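Local coordinates for protein acyl-coenzyme A oxidase acox-1.1 (Caenorhabditis elegans, PDB 5K3H) that catalyses the FAD-dependent first step of peroxisomal beta-oxidation, desaturating acyl-CoA to (2E)-enoyl-CoA with release of hydrogen peroxide, and works as a dimer, at residues G358-T361 and V362-E366; T539-F542 and I543-F547. All coordinates share one frame; numbering follows the deposited sequence.

Contact 1: residues G358-T361 and V362-E366; sequences GAET and VKLYE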
ATOM      1  N   GLY B 358     -22.865  -1.578   5.970  1.00 24.72           N
ATOM      2  CA  GLY B 358     -23.342  -2.553   5.016  1.00 26.50           C
ATOM      3  C   GLY B 358     -24.689  -3.130   5.407  1.00 27.41           C
ATOM      4  O   GLY B 358     -25.558  -3.341   4.553  1.00 28.30           O
ATOM      5  N   ALA B 359     -24.877  -3.435   6.694  1.00 26.74           N
ATOM      6  CA  ALA B 359     -26.176  -3.955   7.106  1.00 27.89           C
ATOM      7  C   ALA B 359     -27.289  -2.946   6.823  1.00 30.01           C
ATOM      8  O   ALA B 359     -28.370  -3.321   6.349  1.00 32.38           O
ATOM      9  CB  ALA B 359     -26.157  -4.331   8.589  1.00 26.78           C
ATOM     10  N   GLU B 360     -27.035  -1.658   7.045  1.00 27.61           N
ATOM     11  CA  GLU B 360     -28.098  -0.685   6.809  1.00 30.73           C
ATOM     12  C   GLU B 360     -28.380  -0.468   5.324  1.00 32.34           C
ATOM     13  O   GLU B 360     -29.543  -0.302   4.933  1.00 33.62           O
ATOM     14  CB  GLU B 360     -27.769   0.641   7.472  1.00 32.46           C
ATOM     15  CG  GLU B 360     -28.584   0.854   8.696  1.00 35.26           C
ATOM     16  CD  GLU B 360     -28.674   2.284   9.013  1.00 40.51           C
ATOM     17  OE1 GLU B 360     -28.725   3.068   8.050  1.00 39.70           O
ATOM     18  OE2 GLU B 360     -28.634   2.626  10.210  1.00 49.71           O
ATOM     19  N   THR B 361     -27.351  -0.445   4.474  1.00 33.22           N
ATOM     20  CA  THR B 361     -27.627  -0.235   3.055  1.00 36.44           C
ATOM     21  C   THR B 361     -28.513  -1.351   2.509  1.00 36.96           C
ATOM     22  O   THR B 361     -29.471  -1.085   1.772  1.00 39.15           O
ATOM     23  CB  THR B 361     -26.328  -0.131   2.249  1.00 37.06           C
ATOM     24  OG1 THR B 361     -25.211  -0.457   3.079  1.00 40.54           O
ATOM     25  CG2 THR B 361     -26.136   1.286   1.732  1.00 39.47           C
ATOM     26  N   VAL B 362     -28.258  -2.598   2.919  1.00 40.83           N
ATOM     27  CA  VAL B 362     -29.139  -3.699   2.540  1.00 40.14           C
ATOM     28  C   VAL B 362     -30.533  -3.455   3.094  1.00 41.40           C
ATOM     29  O   VAL B 362     -31.543  -3.674   2.414  1.00 40.17           O
ATOM     30  CB  VAL B 362     -28.569  -5.039   3.044  1.00 39.49           C
ATOM     31  CG1 VAL B 362     -29.574  -6.146   2.831  1.00 40.31           C
ATOM     32  CG2 VAL B 362     -27.260  -5.362   2.366  1.00 40.11           C
ATOM     33  N   LYS B 363     -30.608  -2.973   4.331  1.00 39.24           N
ATOM     34  CA  LYS B 363     -31.906  -2.658   4.909  1.00 44.63           C
ATOM     35  C   LYS B 363     -32.576  -1.531   4.139  1.00 47.13           C
ATOM     36  O   LYS B 363     -33.782  -1.578   3.884  1.00 51.04           O
ATOM     37  CB  LYS B 363     -31.746  -2.300   6.390  1.00 47.12           C
ATOM     38  CG  LYS B 363     -32.983  -2.532   7.249  1.00 51.73           C
ATOM     39  CD  LYS B 363     -33.522  -3.975   7.121  1.00 58.86           C
ATOM     40  CE  LYS B 363     -32.554  -5.030   7.688  1.00 58.21           C
ATOM     41  NZ  LYS B 363     -33.163  -6.393   7.746  1.00 56.34           N
ATOM     42  N   LEU B 364     -31.808  -0.517   3.730  1.00 46.08           N
ATOM     43  CA  LEU B 364     -32.414   0.586   2.991  1.00 46.53           C
ATOM     44  C   LEU B 364     -32.858   0.140   1.602  1.00 47.46           C
ATOM     45  O   LEU B 364     -33.924   0.553   1.129  1.00 48.05           O
ATOM     46  CB  LEU B 364     -31.447   1.775   2.892  1.00 46.84           C
ATOM     47  CG  LEU B 364     -31.166   2.566   4.183  1.00 49.60           C
ATOM     48  CD1 LEU B 364     -29.974   3.520   4.012  1.00 49.86           C
ATOM     49  CD2 LEU B 364     -32.404   3.288   4.742  1.00 48.42           C
ATOM     50  N   TYR B 365     -32.046  -0.698   0.937  1.00 46.25           N
ATOM     51  CA  TYR B 365     -32.383  -1.213  -0.389  1.00 51.93           C
ATOM     52  C   TYR B 365     -33.715  -1.957  -0.369  1.00 55.74           C
ATOM     53  O   TYR B 365     -34.521  -1.829  -1.298  1.00 56.14           O
ATOM     54  CB  TYR B 365     -31.238  -2.103  -0.875  1.00 56.75           C
ATOM     55  CG  TYR B 365     -31.470  -2.933  -2.123  1.00 70.26           C
ATOM     56  CD1 TYR B 365     -31.471  -2.352  -3.388  1.00 75.19           C
ATOM     57  CD2 TYR B 365     -31.622  -4.320  -2.039  1.00 76.13           C
ATOM     58  CE1 TYR B 365     -31.654  -3.129  -4.540  1.00 79.41           C
ATOM     59  CE2 TYR B 365     -31.805  -5.104  -3.181  1.00 76.35           C
ATOM     60  CZ  TYR B 365     -31.819  -4.504  -4.428  1.00 80.20           C
ATOM     61  OH  TYR B 365     -32.002  -5.275  -5.559  1.00 79.73           O
ATOM     62  N   GLU B 366     -33.974  -2.719   0.697  1.00 54.61           N
ATOM     63  CA  GLU B 366     -35.278  -3.361   0.852  1.00 58.11           C
ATOM     64  C   GLU B 366     -36.401  -2.339   0.966  1.00 58.72           C
ATOM     65  O   GLU B 366     -37.485  -2.536   0.401  1.00 58.15           O
ATOM     66  CB  GLU B 366     -35.275  -4.267   2.080  1.00 55.89           C
ATOM     67  CG  GLU B 366     -34.478  -5.536   1.920  1.00 56.67           C
ATOM     68  CD  GLU B 366     -34.333  -6.290   3.236  1.00 59.97           C
ATOM     69  OE1 GLU B 366     -34.793  -5.766   4.285  1.00 55.96           O
ATOM     70  OE2 GLU B 366     -33.746  -7.400   3.221  1.00 60.04           O
TER
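Glu360 and Leu364 meet in a local contact one helical turn apart, near the C-terminal end of helix 338-367, one of the alpha-helices of the C-alpha1 region of the acyl-CoA oxidase fold. The link between them is mainly backbone: Leu364 N donates to Glu360 O at 2.6 Å, a short bond with an N-H...O angle of 152°. Leu364 CG packs against the same oxygen, 3.4 Å from Glu360 O. That approach follows from the first torsion, which sets CG beside the backbone N and anti to the carbonyl carbon (chi1 -71°), so the isobutyl group leans back over the preceding turn. The two side-chain ends are less close, with Glu360 OE1 4.3 Å from Leu364 CD1. The other carboxylate oxygen, OE2, forms a salt bridge with Arg549.

The same i to i+4 pattern joins Val362 N to Gly358 O (3.2 Å), Lys363 N to Ala359 O (3.0 Å) and Tyr365 N to Thr361 O (2.7 Å). Val362 has the usual helical rotamer of valine (chi1 172°), which sets CG2 beside the backbone N, 3.4 Å from Gly358 O. Thr361 turns its hydroxyl to Ala357 O, a hydrogen bond that satisfies OG1 on the helix itself. Lys363, exposed, bends at its second and third torsions, and its amine makes a long salt bridge with Glu366 on the solvent side, where charged groups are easily hydrated.

Among the neighbouring helices, Leu364 touches both Leu383 and Phe542 and so lies between helices 382-408 and 520-553; Glu360 touches Phe542 and Ala546 of the latter, while Thr361 touches Leu383 and Leu390 of helix 382-408, and Tyr365 also meets Leu383.

Contact 2: residues T539-F542 and I543-F547; sequences TRLF and IVEAF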
ATOM      1  N   THR B 539     -20.370  10.712   2.914  1.00 20.34           N
ATOM      2  CA  THR B 539     -20.297   9.265   3.062  1.00 20.48           C
ATOM      3  C   THR B 539     -19.817   8.886   4.462  1.00 20.12           C
ATOM      4  O   THR B 539     -20.401   8.005   5.100  1.00 19.60           O
ATOM      5  CB  THR B 539     -19.370   8.688   1.982  1.00 20.91           C
ATOM      6  OG1 THR B 539     -19.861   9.063   0.685  1.00 20.95           O
ATOM      7  CG2 THR B 539     -19.309   7.172   2.079  1.00 20.72           C
ATOM      8  N   ARG B 540     -18.785   9.577   4.966  1.00 19.98           N
ATOM      9  CA  ARG B 540     -18.312   9.342   6.329  1.00 19.73           C
ATOM     10  C   ARG B 540     -19.389   9.682   7.359  1.00 19.93           C
ATOM     11  O   ARG B 540     -19.501   9.007   8.393  1.00 19.50           O
ATOM     12  CB  ARG B 540     -17.020  10.127   6.586  1.00 19.55           C
ATOM     13  CG  ARG B 540     -15.873   9.656   5.686  1.00 20.26           C
ATOM     14  CD  ARG B 540     -14.628  10.521   5.750  1.00 20.55           C
ATOM     15  NE  ARG B 540     -13.859  10.312   6.970  1.00 20.80           N
ATOM     16  CZ  ARG B 540     -12.648  10.816   7.182  1.00 21.55           C
ATOM     17  NH1 ARG B 540     -12.065  11.556   6.259  1.00 21.57           N
ATOM     18  NH2 ARG B 540     -12.009  10.583   8.311  1.00 22.80           N
ATOM     19  N   LEU B 541     -20.171  10.737   7.119  1.00 19.26           N
ATOM     20  CA  LEU B 541     -21.264  11.050   8.038  1.00 19.69           C
ATOM     21  C   LEU B 541     -22.271   9.904   8.119  1.00 20.08           C
ATOM     22  O   LEU B 541     -22.725   9.544   9.213  1.00 19.66           O
ATOM     23  CB  LEU B 541     -21.950  12.347   7.613  1.00 19.99           C
ATOM     24  CG  LEU B 541     -23.368  12.573   8.145  1.00 20.06           C
ATOM     25  CD1 LEU B 541     -23.356  12.775   9.670  1.00 20.19           C
ATOM     26  CD2 LEU B 541     -23.992  13.763   7.427  1.00 20.35           C
ATOM     27  N   PHE B 542     -22.631   9.318   6.967  1.00 20.62           N
ATOM     28  CA  PHE B 542     -23.538   8.169   6.954  1.00 22.25           C
ATOM     29  C   PHE B 542     -22.990   7.019   7.783  1.00 22.08           C
ATOM     30  O   PHE B 542     -23.725   6.381   8.539  1.00 23.37           O
ATOM     31  CB  PHE B 542     -23.789   7.673   5.534  1.00 23.82           C
ATOM     32  CG  PHE B 542     -24.672   6.452   5.495  1.00 25.74           C
ATOM     33  CD1 PHE B 542     -26.051   6.577   5.583  1.00 26.76           C
ATOM     34  CD2 PHE B 542     -24.123   5.176   5.434  1.00 27.11           C
ATOM     35  CE1 PHE B 542     -26.861   5.463   5.562  1.00 26.87           C
ATOM     36  CE2 PHE B 542     -24.935   4.048   5.417  1.00 26.94           C
ATOM     37  CZ  PHE B 542     -26.302   4.189   5.477  1.00 27.23           C
ATOM     38  N   ILE B 543     -21.701   6.717   7.624  1.00 19.86           N
ATOM     39  CA  ILE B 543     -21.108   5.586   8.330  1.00 20.42           C
ATOM     40  C   ILE B 543     -21.197   5.783   9.844  1.00 20.58           C
ATOM     41  O   ILE B 543     -21.581   4.868  10.580  1.00 20.07           O
ATOM     42  CB  ILE B 543     -19.653   5.390   7.854  1.00 20.09           C
ATOM     43  CG1 ILE B 543     -19.625   4.953   6.383  1.00 20.54           C
ATOM     44  CG2 ILE B 543     -18.926   4.369   8.730  1.00 20.25           C
ATOM     45  CD1 ILE B 543     -18.292   5.147   5.696  1.00 20.49           C
ATOM     46  N   VAL B 544     -20.881   6.989  10.329  1.00 19.83           N
ATOM     47  CA  VAL B 544     -21.015   7.296  11.755  1.00 20.11           C
ATOM     48  C   VAL B 544     -22.458   7.107  12.223  1.00 21.59           C
ATOM     49  O   VAL B 544     -22.705   6.565  13.307  1.00 24.68           O
ATOM     50  CB  VAL B 544     -20.520   8.724  12.052  1.00 19.53           C
ATOM     51  CG1 VAL B 544     -20.841   9.088  13.497  1.00 18.93           C
ATOM     52  CG2 VAL B 544     -19.042   8.872  11.732  1.00 19.08           C
ATOM     53  N   GLU B 545     -23.430   7.609  11.453  1.00 22.96           N
ATOM     54  CA  GLU B 545     -24.824   7.515  11.896  1.00 23.56           C
ATOM     55  C   GLU B 545     -25.307   6.065  11.939  1.00 22.07           C
ATOM     56  O   GLU B 545     -26.084   5.691  12.829  1.00 21.80           O
ATOM     57  CB  GLU B 545     -25.741   8.344  10.992  1.00 24.10           C
ATOM     58  CG  GLU B 545     -25.539   9.846  11.093  1.00 25.64           C
ATOM     59  CD  GLU B 545     -26.686  10.645  10.483  1.00 26.86           C
ATOM     60  OE1 GLU B 545     -27.802  10.642  11.045  1.00 28.08           O
ATOM     61  OE2 GLU B 545     -26.474  11.294   9.442  1.00 31.81           O
ATOM     62  N   ALA B 546     -24.890   5.234  10.971  1.00 23.19           N
ATOM     63  CA  ALA B 546     -25.286   3.829  11.015  1.00 23.36           C
ATOM     64  C   ALA B 546     -24.654   3.113  12.206  1.00 23.21           C
ATOM     65  O   ALA B 546     -25.312   2.315  12.885  1.00 24.18           O
ATOM     66  CB  ALA B 546     -24.904   3.140   9.708  1.00 23.56           C
ATOM     67  N   PHE B 547     -23.400   3.436  12.515  1.00 21.17           N
ATOM     68  CA  PHE B 547     -22.760   2.874  13.696  1.00 20.47           C
ATOM     69  C   PHE B 547     -23.509   3.285  14.960  1.00 20.51           C
ATOM     70  O   PHE B 547     -23.793   2.445  15.826  1.00 20.45           O
ATOM     71  CB  PHE B 547     -21.296   3.322  13.734  1.00 20.59           C
ATOM     72  CG  PHE B 547     -20.418   2.510  14.648  1.00 20.85           C
ATOM     73  CD1 PHE B 547     -20.947   1.522  15.473  1.00 20.94           C
ATOM     74  CD2 PHE B 547     -19.068   2.802  14.753  1.00 20.35           C
ATOM     75  CE1 PHE B 547     -20.128   0.797  16.333  1.00 21.03           C
ATOM     76  CE2 PHE B 547     -18.247   2.081  15.619  1.00 20.70           C
ATOM     77  CZ  PHE B 547     -18.773   1.088  16.407  1.00 20.49           C
TER
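Ala546 N donates to Phe542 O at 2.9 Å with an N-H...O angle of 162°, the shortest of four i to i+4 backbone bonds that make this piece of helix 520-553 a regular alpha-helix in the C-terminal helical part of acyl-CoA oxidase. Of the other three, Ile543 N to Thr539 O and Val544 N to Arg540 O are both 3.1 Å, and Glu545 N to Leu541 O is 3.0 Å. Alanine suits the place beside the Phe542 ring: its small methyl CB sits 4.4 Å from ring atom CE2 of Phe542, approaching the ring obliquely, consistent with close approach of helix 338-367, whose Glu360 touches Ala546.

Leu541 and Glu545 pair along another flank. Leu541 CG stands anti to its backbone N (chi1 160°), which carries CD1 across the Glu545 chain at a slant. There Leu541 CD1 meets both the methylene CG and the carboxylate of Glu545, and the nearer of the two is OE2, at 3.5 Å. The same OE2 also has a weak hydrogen bond from Gln496 NE2 of helix 489-515.

Val544 and Ile543, buried apolar residues, lean on the carbonyls of the turn before them. Val544 CG2 lies 3.4 Å from Arg540 O, the oxygen that accepts the bond from its own N-H. Beyond this turn, Val544 meets His570 and Val571 of helix 557-577, Arg540, longer and partly exposed, extends to salt bridges with Glu574 and Asp577, and the hydroxyl of buried Thr539 is satisfied within the helix by a hydrogen bond from OG1 to Ser535 O. The methyl CG2 of Thr539 is near CD1 of Ile543, whose CG1 in turn rests 3.4 Å from Thr539 O.

Overall arrangement
Contacts 1 and 2, whose centres lie about 13 Å apart, sit on two helices that pack against each other, 338-367 and 520-553. Glu360 touches both Ala546 (OE2 to CA 3.6 Å) and Phe542 (OE1 to CZ 3.7 Å); Leu364 touches Phe542, CD1 to CE1 4.0 Å. Arg549, further along helix 520-553, is salt-bridged to Glu360 and makes a weak, long ion pair with Glu545, so it links both contacts. Contact 1 is remote from the FAD, substrate and ATP sites. In contact 2 the side chain of Arg540 is about 5 Å from that of Arg536 and about 7 Å from that of Tyr581, both of which bind ATP at a site shared between the two subunits; this structure is an apo form.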